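Local coordinates for acyl-[acyl-carrier-protein]--UDP-N-acetylglucosamine O-acyltransferase (Helicobacter pylori, PDB 1J2Z) that transfers a (3R)-hydroxyacyl chain from acyl carrier protein to UDP-N-acetylglucosamine, the first step of lipid A biosynthesis, and works as a homotrimer, at residues Leu64-Gln69 against Met93-Thr98; Gly100-Thr105 against Ala120-Ile125; Lys3-Ala8 against Ile22-Val27. All coordinates share one frame; numbering follows the deposited sequence.

The three contacts sit on the left-handed beta-helix of the subunit and follow one another along the chain in the order contact 3, contact 1, contact 2. Contact 3 lies at the N-terminal end, where its segments lead into strands 9-10 and 27-28. Further along, the same parallel sheet holds strands 63-64 and 93-94 of contact 1, whose centre is about 22 Å from that of contact 3. Contact 2 belongs to the sheet of strands 104-107 and 124-125; its centre is only about 9 Å from that of contact 1, and the two touch. Both border the bound octyl thioglucoside in the substrate-binding region, whereas contact 3 lies away from that region.

Contact 1 of 3, residues Leu64-Gln69 against Met93-Thr98; sequences LGTQPQ and MINPGT. With SOG (octyl 1-thio-beta-D-glucopyranoside), chain B; SO4 (sulfate ion), chain C.
The ring of Pro68 lies across the loop that follows strand 93-94, with its CG against the methyl CG2 of Thr98 at 3.9 Å. Further along the ring, Pro68 CD comes to 4.2 Å from CG of Pro96, while CB of Pro68 faces CB of Asn95. Pro68 also touches Tyr73 and His121, the latter probably a substrate-binding residue.

At the opposite end of the contact Leu64 and Ile94 lie side by side and point the same way. The branch of Leu64 that does the touching is CD2, which sits 3.5 Å from Ile94 CD1 and is almost as close to CG1 and CB of the isoleucine. CG of Leu64 and CG1 of Ile94 are both anti to the carbonyl carbon (chi1 -50° and -56°), and the two side chains thus leave the backbone alike. They occupy equivalent places on neighbouring coils of the left-handed parallel beta-helix, the fold of the hexapeptide-repeat acyltransferases, and Leu80 and Ile82 of strand 79-82 add to the same apolar cluster. The parallel pairing ends with a bond from Gly65 N to Ile94 O of 2.9 Å, nearly straight at 169°.

Met93, whose CB points away from the other segment, bends back at chi2 and chi3 and brings CE to 3.7 Å from CD of Gln69. The carboxamide of Gln69 reaches the sugar of the octyl thioglucoside, OE1 standing 2.7 Å from its O4; OE1 accepts a hydrogen bond from ND2 of Asn133 of the second subunit. The backbone N of Gln67 donates to O4 of a sulfate ion, probably from the crystallisation liquor, at 2.7 Å, and NE2 of the same residue bonds to sulfate O3 at 3.0 Å.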
loop_
_atom_site.group_PDB
_atom_site.type_symbol
_atom_site.label_atom_id
_atom_site.label_comp_id
_atom_site.label_asym_id
_atom_site.label_seq_id
_atom_site.Cartn_x
_atom_site.Cartn_y
_atom_site.Cartn_z
ATOM N N LEU A 64 13.171 -10.788 1.951
ATOM C CA LEU A 64 14.442 -10.080 1.855
ATOM C C LEU A 64 15.430 -10.808 0.960
ATOM O O LEU A 64 15.634 -12.014 1.088
ATOM C CB LEU A 64 15.074 -9.922 3.240
ATOM C CG LEU A 64 14.261 -9.369 4.412
ATOM C CD1 LEU A 64 15.208 -9.131 5.574
ATOM C CD2 LEU A 64 13.561 -8.077 4.032
ATOM N N GLY A 65 16.032 -10.073 0.037
ATOM C CA GLY A 65 17.021 -10.689 -0.817
ATOM C C GLY A 65 16.618 -11.128 -2.203
ATOM O O GLY A 65 17.486 -11.547 -2.956
ATOM N N THR A 66 15.334 -11.072 -2.553
ATOM C CA THR A 66 14.946 -11.465 -3.902
ATOM C C THR A 66 15.508 -10.402 -4.837
ATOM O O THR A 66 15.807 -9.289 -4.405
ATOM C CB THR A 66 13.406 -11.552 -4.083
ATOM O OG1 THR A 66 12.798 -10.328 -3.656
ATOM C CG2 THR A 66 12.840 -12.718 -3.286
ATOM N N GLN A 67 15.650 -10.741 -6.111
ATOM C CA GLN A 67 16.218 -9.817 -7.088
ATOM C C GLN A 67 15.487 -8.488 -7.235
ATOM O O GLN A 67 14.266 -8.411 -7.087
ATOM C CB GLN A 67 16.321 -10.500 -8.455
ATOM C CG GLN A 67 15.038 -11.152 -8.930
ATOM C CD GLN A 67 15.236 -11.969 -10.196
ATOM O OE1 GLN A 67 15.439 -11.421 -11.279
ATOM N NE2 GLN A 67 15.187 -13.288 -10.061
ATOM N N PRO A 68 16.236 -7.413 -7.520
ATOM C CA PRO A 68 15.588 -6.111 -7.681
ATOM C C PRO A 68 14.541 -6.150 -8.792
ATOM O O PRO A 68 14.609 -6.987 -9.695
ATOM C CB PRO A 68 16.757 -5.167 -7.991
ATOM C CG PRO A 68 17.839 -6.074 -8.494
ATOM C CD PRO A 68 17.698 -7.294 -7.632
ATOM N N GLN A 69 13.561 -5.257 -8.704
ATOM C CA GLN A 69 12.498 -5.194 -9.698
ATOM C C GLN A 69 13.004 -4.507 -10.959
ATOM O O GLN A 69 12.514 -4.762 -12.058
ATOM C CB GLN A 69 11.294 -4.448 -9.119
ATOM C CG GLN A 69 10.765 -5.098 -7.847
ATOM C CD GLN A 69 9.474 -4.479 -7.355
ATOM O OE1 GLN A 69 9.440 -3.322 -6.934
ATOM N NE2 GLN A 69 8.402 -5.252 -7.406
ATOM N N MET A 93 9.532 -5.802 1.817
ATOM C CA MET A 93 10.218 -6.399 0.678
ATOM C C MET A 93 11.466 -5.562 0.448
ATOM O O MET A 93 11.376 -4.368 0.174
ATOM C CB MET A 93 9.306 -6.370 -0.548
ATOM C CG MET A 93 9.663 -7.378 -1.634
ATOM S SD MET A 93 10.893 -6.770 -2.774
ATOM C CE MET A 93 9.853 -5.981 -4.021
ATOM N N ILE A 94 12.627 -6.194 0.579
ATOM C CA ILE A 94 13.899 -5.501 0.431
ATOM C C ILE A 94 14.804 -6.230 -0.554
ATOM O O ILE A 94 15.074 -7.419 -0.398
ATOM C CB ILE A 94 14.613 -5.400 1.793
ATOM C CG1 ILE A 94 13.694 -4.711 2.806
ATOM C CG2 ILE A 94 15.911 -4.614 1.651
ATOM C CD1 ILE A 94 14.273 -4.625 4.200
ATOM N N ASN A 95 15.275 -5.505 -1.563
ATOM C CA ASN A 95 16.141 -6.086 -2.580
ATOM C C ASN A 95 17.593 -5.669 -2.419
ATOM O O ASN A 95 17.888 -4.640 -1.809
ATOM C CB ASN A 95 15.665 -5.656 -3.970
ATOM C CG ASN A 95 14.217 -6.012 -4.221
ATOM O OD1 ASN A 95 13.825 -7.174 -4.114
ATOM N ND2 ASN A 95 13.414 -5.012 -4.556
ATOM N N PRO A 96 18.521 -6.478 -2.954
ATOM C CA PRO A 96 19.954 -6.188 -2.884
ATOM C C PRO A 96 20.285 -5.178 -3.982
ATOM O O PRO A 96 19.408 -4.811 -4.773
ATOM C CB PRO A 96 20.599 -7.557 -3.111
ATOM C CG PRO A 96 19.612 -8.246 -4.000
ATOM C CD PRO A 96 18.289 -7.868 -3.388
ATOM N N GLY A 97 21.537 -4.733 -4.033
ATOM C CA GLY A 97 21.929 -3.739 -5.019
ATOM C C GLY A 97 22.121 -4.239 -6.436
ATOM O O GLY A 97 21.726 -5.352 -6.760
ATOM N N THR A 98 22.714 -3.392 -7.279
ATOM C CA THR A 98 22.983 -3.720 -8.678
ATOM C C THR A 98 24.390 -3.260 -9.057
ATOM O O THR A 98 25.015 -2.462 -8.350
ATOM C CB THR A 98 22.000 -3.015 -9.645
ATOM O OG1 THR A 98 22.121 -1.598 -9.495
ATOM C CG2 THR A 98 20.565 -3.434 -9.368
HETATM C C1 SOG B . 12.467 1.856 -9.337
HETATM C C2 SOG B . 13.501 0.703 -9.306
HETATM C C3 SOG B . 12.800 -0.602 -8.901
HETATM C C4 SOG B . 12.183 -0.397 -7.513
HETATM C C5 SOG B . 11.160 0.766 -7.580
HETATM C C6 SOG B . 10.539 1.020 -6.214
HETATM C "C1'" SOG B . 12.278 3.962 -10.472
HETATM C "C2'" SOG B . 12.146 5.269 -9.715
HETATM C "C3'" SOG B . 11.986 6.440 -10.667
HETATM C "C4'" SOG B . 11.856 7.756 -9.914
HETATM C "C5'" SOG B . 11.697 8.926 -10.875
HETATM C "C6'" SOG B . 11.430 10.213 -10.122
HETATM C "C7'" SOG B . 11.269 11.384 -11.063
HETATM C "C8'" SOG B . 11.002 12.651 -10.286
HETATM S S1 SOG B . 13.107 3.090 -9.695
HETATM O O2 SOG B . 14.102 0.552 -10.586
HETATM O O3 SOG B . 13.737 -1.659 -8.858
HETATM O O4 SOG B . 11.535 -1.586 -7.094
HETATM O O5 SOG B . 11.840 1.973 -8.028
HETATM O O6 SOG B . 9.446 0.145 -6.010
HETATM S S SO4 C . 15.642 -14.660 -6.689
HETATM O O1 SO4 C . 15.317 -15.410 -5.476
HETATM O O2 SO4 C . 17.086 -14.525 -6.804
HETATM O O3 SO4 C . 15.133 -15.351 -7.864
HETATM O O4 SO4 C . 15.038 -13.329 -6.643
#

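Contact 2 of 3, residues Gly100-Thr105 against Ala120-Ile125; sequences GGIKKT and AHDCVI. With SOG (octyl 1-thio-beta-D-glucopyranoside), chain B.
The hydroxyl OG1 of Thr105 is held from two directions: the backbone N of Asp122 gives it a weak, strongly bent hydrogen bond of 3.0 Å, and it pairs more firmly with the carbonyl O of Asn95. The hydroxyl is placed for this by a chi1 of -71°, anti to the carbonyl carbon.

Asp122 turns its carboxylate the other way, to the loop ahead of Thr105. Its OD1 accepts the N-H of Ile102 at 2.9 Å, and the donor comes from above the carboxylate plane, 55° out of it. Gly101 has no side chain, and its CA can therefore lie 3.6 Å from CG of Asp122. The second oxygen, OD2, is bonded to OG1 of Thr98, so both carboxylate oxygens are tied to the loop that leads into strand 104-107.

Strands 104-107 and 124-125 are parallel neighbours in one face of the left-handed beta-helix, and Asp122 stands at the corner before the second of them. It is the third residue of a type II turn, Ala120 to Cys123, with positive phi. There its CA lies 3.1 Å from the carbonyl O of Lys104, with the C-H nearly in line at 167°. CD1 of Ile102, an exposed residue, meets CG2 of Val124 at 3.6 Å, the two side chains crossing at about a right angle.

On the ligand side of the turn, CB of Ala120 packs on C4 of the octyl thioglucoside at 3.6 Å. His121 sends ND1 to sugar O3 in a weak bond of 3.1 Å. Its ring also meets that of His140 edge-to-face; both histidines probably bind substrate, as in related enzymes, and Asp122 packs beside His140.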
loop_
_atom_site.group_PDB
_atom_site.type_symbol
_atom_site.label_atom_id
_atom_site.label_comp_id
_atom_site.label_asym_id
_atom_site.label_seq_id
_atom_site.Cartn_x
_atom_site.Cartn_y
_atom_site.Cartn_z
ATOM N N GLY A 100 25.152 -1.398 -11.553
ATOM C CA GLY A 100 25.100 -0.000 -11.942
ATOM C C GLY A 100 25.017 0.927 -10.747
ATOM O O GLY A 100 25.322 2.117 -10.854
ATOM N N GLY A 101 24.602 0.380 -9.607
ATOM C CA GLY A 101 24.488 1.169 -8.393
ATOM C C GLY A 101 25.730 1.019 -7.532
ATOM O O GLY A 101 26.827 1.362 -7.962
ATOM N N ILE A 102 25.564 0.508 -6.317
ATOM C CA ILE A 102 26.695 0.314 -5.420
ATOM C C ILE A 102 26.853 -1.163 -5.067
ATOM O O ILE A 102 27.496 -1.509 -4.074
ATOM C CB ILE A 102 26.534 1.128 -4.112
ATOM C CG1 ILE A 102 25.205 0.776 -3.435
ATOM C CG2 ILE A 102 26.622 2.619 -4.412
ATOM C CD1 ILE A 102 24.981 1.511 -2.115
ATOM N N LYS A 103 26.252 -2.019 -5.889
ATOM C CA LYS A 103 26.314 -3.468 -5.715
ATOM C C LYS A 103 25.775 -3.950 -4.376
ATOM O O LYS A 103 26.086 -5.059 -3.942
ATOM C CB LYS A 103 27.756 -3.962 -5.890
ATOM C CG LYS A 103 28.368 -3.620 -7.253
ATOM C CD LYS A 103 29.796 -4.151 -7.400
ATOM C CE LYS A 103 29.837 -5.674 -7.387
ATOM N NZ LYS A 103 31.224 -6.213 -7.511
ATOM N N LYS A 104 24.959 -3.129 -3.721
ATOM C CA LYS A 104 24.401 -3.526 -2.435
ATOM C C LYS A 104 23.316 -2.586 -1.922
ATOM O O LYS A 104 23.189 -1.446 -2.369
ATOM C CB LYS A 104 25.518 -3.597 -1.385
ATOM C CG LYS A 104 26.063 -2.223 -0.995
ATOM C CD LYS A 104 27.212 -2.305 0.004
ATOM C CE LYS A 104 28.528 -2.643 -0.673
ATOM N NZ LYS A 104 28.967 -1.549 -1.596
ATOM N N THR A 105 22.526 -3.103 -0.991
ATOM C CA THR A 105 21.487 -2.344 -0.317
ATOM C C THR A 105 21.948 -2.475 1.127
ATOM O O THR A 105 22.204 -3.584 1.600
ATOM C CB THR A 105 20.103 -2.976 -0.497
ATOM O OG1 THR A 105 19.686 -2.803 -1.858
ATOM C CG2 THR A 105 19.094 -2.325 0.444
ATOM N N ALA A 120 14.057 -0.466 -2.177
ATOM C CA ALA A 120 14.589 -0.855 -3.481
ATOM C C ALA A 120 16.101 -1.052 -3.510
ATOM O O ALA A 120 16.821 -0.700 -2.570
ATOM C CB ALA A 120 14.179 0.176 -4.543
ATOM N N HIS A 121 16.570 -1.621 -4.613
ATOM C CA HIS A 121 17.983 -1.886 -4.809
ATOM C C HIS A 121 18.846 -0.645 -4.625
ATOM O O HIS A 121 18.430 0.476 -4.940
ATOM C CB HIS A 121 18.223 -2.435 -6.217
ATOM C CG HIS A 121 17.902 -1.459 -7.306
ATOM N ND1 HIS A 121 16.658 -1.373 -7.891
ATOM C CD2 HIS A 121 18.665 -0.512 -7.903
ATOM C CE1 HIS A 121 16.669 -0.417 -8.803
ATOM N NE2 HIS A 121 17.874 0.122 -8.829
ATOM N N ASP A 122 20.051 -0.861 -4.109
ATOM C CA ASP A 122 21.032 0.204 -3.912
ATOM C C ASP A 122 20.695 1.308 -2.911
ATOM O O ASP A 122 21.321 2.367 -2.928
ATOM C CB ASP A 122 21.369 0.829 -5.267
ATOM C CG ASP A 122 21.902 -0.189 -6.254
ATOM O OD1 ASP A 122 22.979 -0.769 -5.996
ATOM O OD2 ASP A 122 21.246 -0.421 -7.286
ATOM N N CYS A 123 19.715 1.077 -2.046
ATOM C CA CYS A 123 19.384 2.082 -1.047
ATOM C C CYS A 123 20.321 1.930 0.144
ATOM O O CYS A 123 20.880 0.859 0.389
ATOM C CB CYS A 123 17.936 1.938 -0.575
ATOM S SG CYS A 123 16.692 2.511 -1.777
ATOM N N VAL A 124 20.494 3.017 0.878
ATOM C CA VAL A 124 21.345 3.013 2.049
ATOM C C VAL A 124 20.581 3.680 3.176
ATOM O O VAL A 124 20.227 4.851 3.083
ATOM C CB VAL A 124 22.658 3.791 1.803
ATOM C CG1 VAL A 124 23.445 3.905 3.101
ATOM C CG2 VAL A 124 23.494 3.081 0.749
ATOM N N ILE A 125 20.323 2.918 4.232
ATOM C CA ILE A 125 19.617 3.428 5.395
ATOM C C ILE A 125 20.581 3.343 6.570
ATOM O O ILE A 125 21.293 2.347 6.719
ATOM C CB ILE A 125 18.359 2.582 5.696
ATOM C CG1 ILE A 125 17.353 2.726 4.549
ATOM C CG2 ILE A 125 17.736 3.018 7.015
ATOM C CD1 ILE A 125 16.137 1.829 4.680
HETATM C C1 SOG B . 12.467 1.856 -9.337
HETATM C C2 SOG B . 13.501 0.703 -9.306
HETATM C C3 SOG B . 12.800 -0.602 -8.901
HETATM C C4 SOG B . 12.183 -0.397 -7.513
HETATM C C5 SOG B . 11.160 0.766 -7.580
HETATM C C6 SOG B . 10.539 1.020 -6.214
HETATM C "C1'" SOG B . 12.278 3.962 -10.472
HETATM C "C2'" SOG B . 12.146 5.269 -9.715
HETATM C "C3'" SOG B . 11.986 6.440 -10.667
HETATM C "C4'" SOG B . 11.856 7.756 -9.914
HETATM C "C5'" SOG B . 11.697 8.926 -10.875
HETATM C "C6'" SOG B . 11.430 10.213 -10.122
HETATM C "C7'" SOG B . 11.269 11.384 -11.063
HETATM C "C8'" SOG B . 11.002 12.651 -10.286
HETATM S S1 SOG B . 13.107 3.090 -9.695
HETATM O O2 SOG B . 14.102 0.552 -10.586
HETATM O O3 SOG B . 13.737 -1.659 -8.858
HETATM O O4 SOG B . 11.535 -1.586 -7.094
HETATM O O5 SOG B . 11.840 1.973 -8.028
HETATM O O6 SOG B . 9.446 0.145 -6.010
#

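Contact 3 of 3, residues Lys3-Ala8 against Ile22-Val27; sequences KIAKTA and IGEFCV. With SO4 (sulfate ion), chain D.
Ala5 sets its methyl into the hollow made by the backbone of Ile22-Glu24, CB 3.4 Å from Gly23 O and nearly as close to Glu24 N. These are the first turns of the left-handed beta-helix, at its N-terminal end, where backbone bonds from Ala5 N to Ile22 O (2.8 Å) and from Ile22 N to Lys3 O join the coils. Ile4 and Ile22 lie side by side, CG2 of the first against CB of the second, beside Ile10. Ala8 fills the next dip: its CB faces the notch between CG2 of Ile22, at 3.8 Å, and CB of Cys26.

Thr7, the next bump, enters the type II turn Gly23-Cys26, where OG1 accepts the N-H of Phe25 at 3.1 Å and donates to OE2 of Glu24 at 2.6 Å, met nearly along the carboxylate C-O axis. The Glu24 chain bends back at chi2 (-78°) toward the threonine. A water that accepts from Thr7 N also bonds to Glu24 OE2, and Lys3 NZ holds sulfate O2. Phe25 rings of all three subunits pack edge-to-face nearby. Thr7 CB touches CE2 of its own Phe25 at 3.6 Å, while OG1 stands 3.7 Å above that ring's plane, displaced toward the rim.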
loop_
_atom_site.group_PDB
_atom_site.type_symbol
_atom_site.label_atom_id
_atom_site.label_comp_id
_atom_site.label_asym_id
_atom_site.label_seq_id
_atom_site.Cartn_x
_atom_site.Cartn_y
_atom_site.Cartn_z
ATOM N N LYS A 3 15.505 -21.666 19.096
ATOM C CA LYS A 3 14.869 -22.797 18.440
ATOM C C LYS A 3 14.649 -22.590 16.945
ATOM O O LYS A 3 14.223 -21.523 16.504
ATOM C CB LYS A 3 13.531 -23.109 19.107
ATOM C CG LYS A 3 12.831 -24.327 18.528
ATOM C CD LYS A 3 13.743 -25.549 18.568
ATOM C CE LYS A 3 12.987 -26.797 18.162
ATOM N NZ LYS A 3 11.804 -26.983 19.041
ATOM N N ILE A 4 14.948 -23.630 16.176
ATOM C CA ILE A 4 14.784 -23.609 14.733
ATOM C C ILE A 4 13.681 -24.593 14.355
ATOM O O ILE A 4 13.828 -25.800 14.552
ATOM C CB ILE A 4 16.089 -24.019 14.031
ATOM C CG1 ILE A 4 17.183 -22.999 14.357
ATOM C CG2 ILE A 4 15.863 -24.128 12.525
ATOM C CD1 ILE A 4 18.547 -23.363 13.819
ATOM N N ALA A 5 12.577 -24.072 13.824
ATOM C CA ALA A 5 11.451 -24.910 13.426
ATOM C C ALA A 5 11.879 -25.989 12.430
ATOM O O ALA A 5 12.614 -25.720 11.478
ATOM C CB ALA A 5 10.347 -24.049 12.822
ATOM N N LYS A 6 11.408 -27.211 12.658
ATOM C CA LYS A 6 11.739 -28.340 11.796
ATOM C C LYS A 6 11.169 -28.188 10.387
ATOM O O LYS A 6 11.713 -28.737 9.431
ATOM C CB LYS A 6 11.219 -29.635 12.418
ATOM C CG LYS A 6 11.642 -30.892 11.683
ATOM C CD LYS A 6 11.207 -32.139 12.444
ATOM C CE LYS A 6 11.772 -32.150 13.864
ATOM N NZ LYS A 6 13.263 -32.089 13.884
ATOM N N THR A 7 10.067 -27.453 10.264
ATOM C CA THR A 7 9.432 -27.245 8.966
ATOM C C THR A 7 10.161 -26.214 8.108
ATOM O O THR A 7 9.934 -26.134 6.903
ATOM C CB THR A 7 7.982 -26.767 9.122
ATOM O OG1 THR A 7 7.970 -25.567 9.901
ATOM C CG2 THR A 7 7.128 -27.836 9.805
ATOM N N ALA A 8 11.018 -25.411 8.729
ATOM C CA ALA A 8 11.762 -24.393 7.991
ATOM C C ALA A 8 12.707 -25.038 6.977
ATOM O O ALA A 8 13.278 -26.096 7.242
ATOM C CB ALA A 8 12.557 -23.517 8.964
ATOM N N ILE A 22 14.307 -19.451 14.382
ATOM C CA ILE A 22 13.696 -19.489 13.060
ATOM C C ILE A 22 12.310 -20.115 13.184
ATOM O O ILE A 22 12.174 -21.265 13.601
ATOM C CB ILE A 22 14.578 -20.302 12.081
ATOM C CG1 ILE A 22 15.944 -19.619 11.940
ATOM C CG2 ILE A 22 13.901 -20.419 10.725
ATOM C CD1 ILE A 22 16.924 -20.354 11.039
ATOM N N GLY A 23 11.286 -19.345 12.828
ATOM C CA GLY A 23 9.920 -19.828 12.932
ATOM C C GLY A 23 9.525 -20.845 11.885
ATOM O O GLY A 23 10.320 -21.194 11.016
ATOM N N GLU A 24 8.282 -21.312 11.965
ATOM C CA GLU A 24 7.755 -22.309 11.034
ATOM C C GLU A 24 7.763 -21.845 9.577
ATOM O O GLU A 24 7.483 -20.688 9.276
ATOM C CB GLU A 24 6.310 -22.669 11.406
ATOM C CG GLU A 24 6.093 -23.027 12.862
ATOM C CD GLU A 24 6.535 -24.432 13.194
ATOM O OE1 GLU A 24 6.489 -24.791 14.386
ATOM O OE2 GLU A 24 6.922 -25.180 12.267
ATOM N N PHE A 25 8.081 -22.771 8.681
ATOM C CA PHE A 25 8.080 -22.517 7.245
ATOM C C PHE A 25 8.981 -21.412 6.695
ATOM O O PHE A 25 8.721 -20.899 5.610
ATOM C CB PHE A 25 6.638 -22.262 6.777
ATOM C CG PHE A 25 5.661 -23.325 7.218
ATOM C CD1 PHE A 25 4.532 -22.984 7.956
ATOM C CD2 PHE A 25 5.888 -24.666 6.920
ATOM C CE1 PHE A 25 3.636 -23.963 8.399
ATOM C CE2 PHE A 25 5.003 -25.659 7.355
ATOM C CZ PHE A 25 3.874 -25.305 8.098
ATOM N N CYS A 26 10.025 -21.018 7.415
ATOM C CA CYS A 26 10.901 -19.991 6.860
ATOM C C CYS A 26 11.635 -20.613 5.677
ATOM O O CYS A 26 11.840 -21.825 5.644
ATOM C CB CYS A 26 11.923 -19.505 7.892
ATOM S SG CYS A 26 11.291 -18.300 9.089
ATOM N N VAL A 27 12.005 -19.791 4.700
ATOM C CA VAL A 27 12.746 -20.267 3.532
ATOM C C VAL A 27 14.042 -19.468 3.496
ATOM O O VAL A 27 14.027 -18.248 3.315
ATOM C CB VAL A 27 11.964 -20.046 2.223
ATOM C CG1 VAL A 27 12.786 -20.548 1.030
ATOM C CG2 VAL A 27 10.637 -20.789 2.288
HETATM S S SO4 D . 9.555 -27.728 16.162
HETATM O O1 SO4 D . 8.690 -28.840 15.784
HETATM O O2 SO4 D . 9.445 -27.488 17.589
HETATM O O3 SO4 D . 10.935 -28.032 15.831
HETATM O O4 SO4 D . 9.169 -26.509 15.451
HETATM O O HOH W 1 8.213 -27.484 12.764
#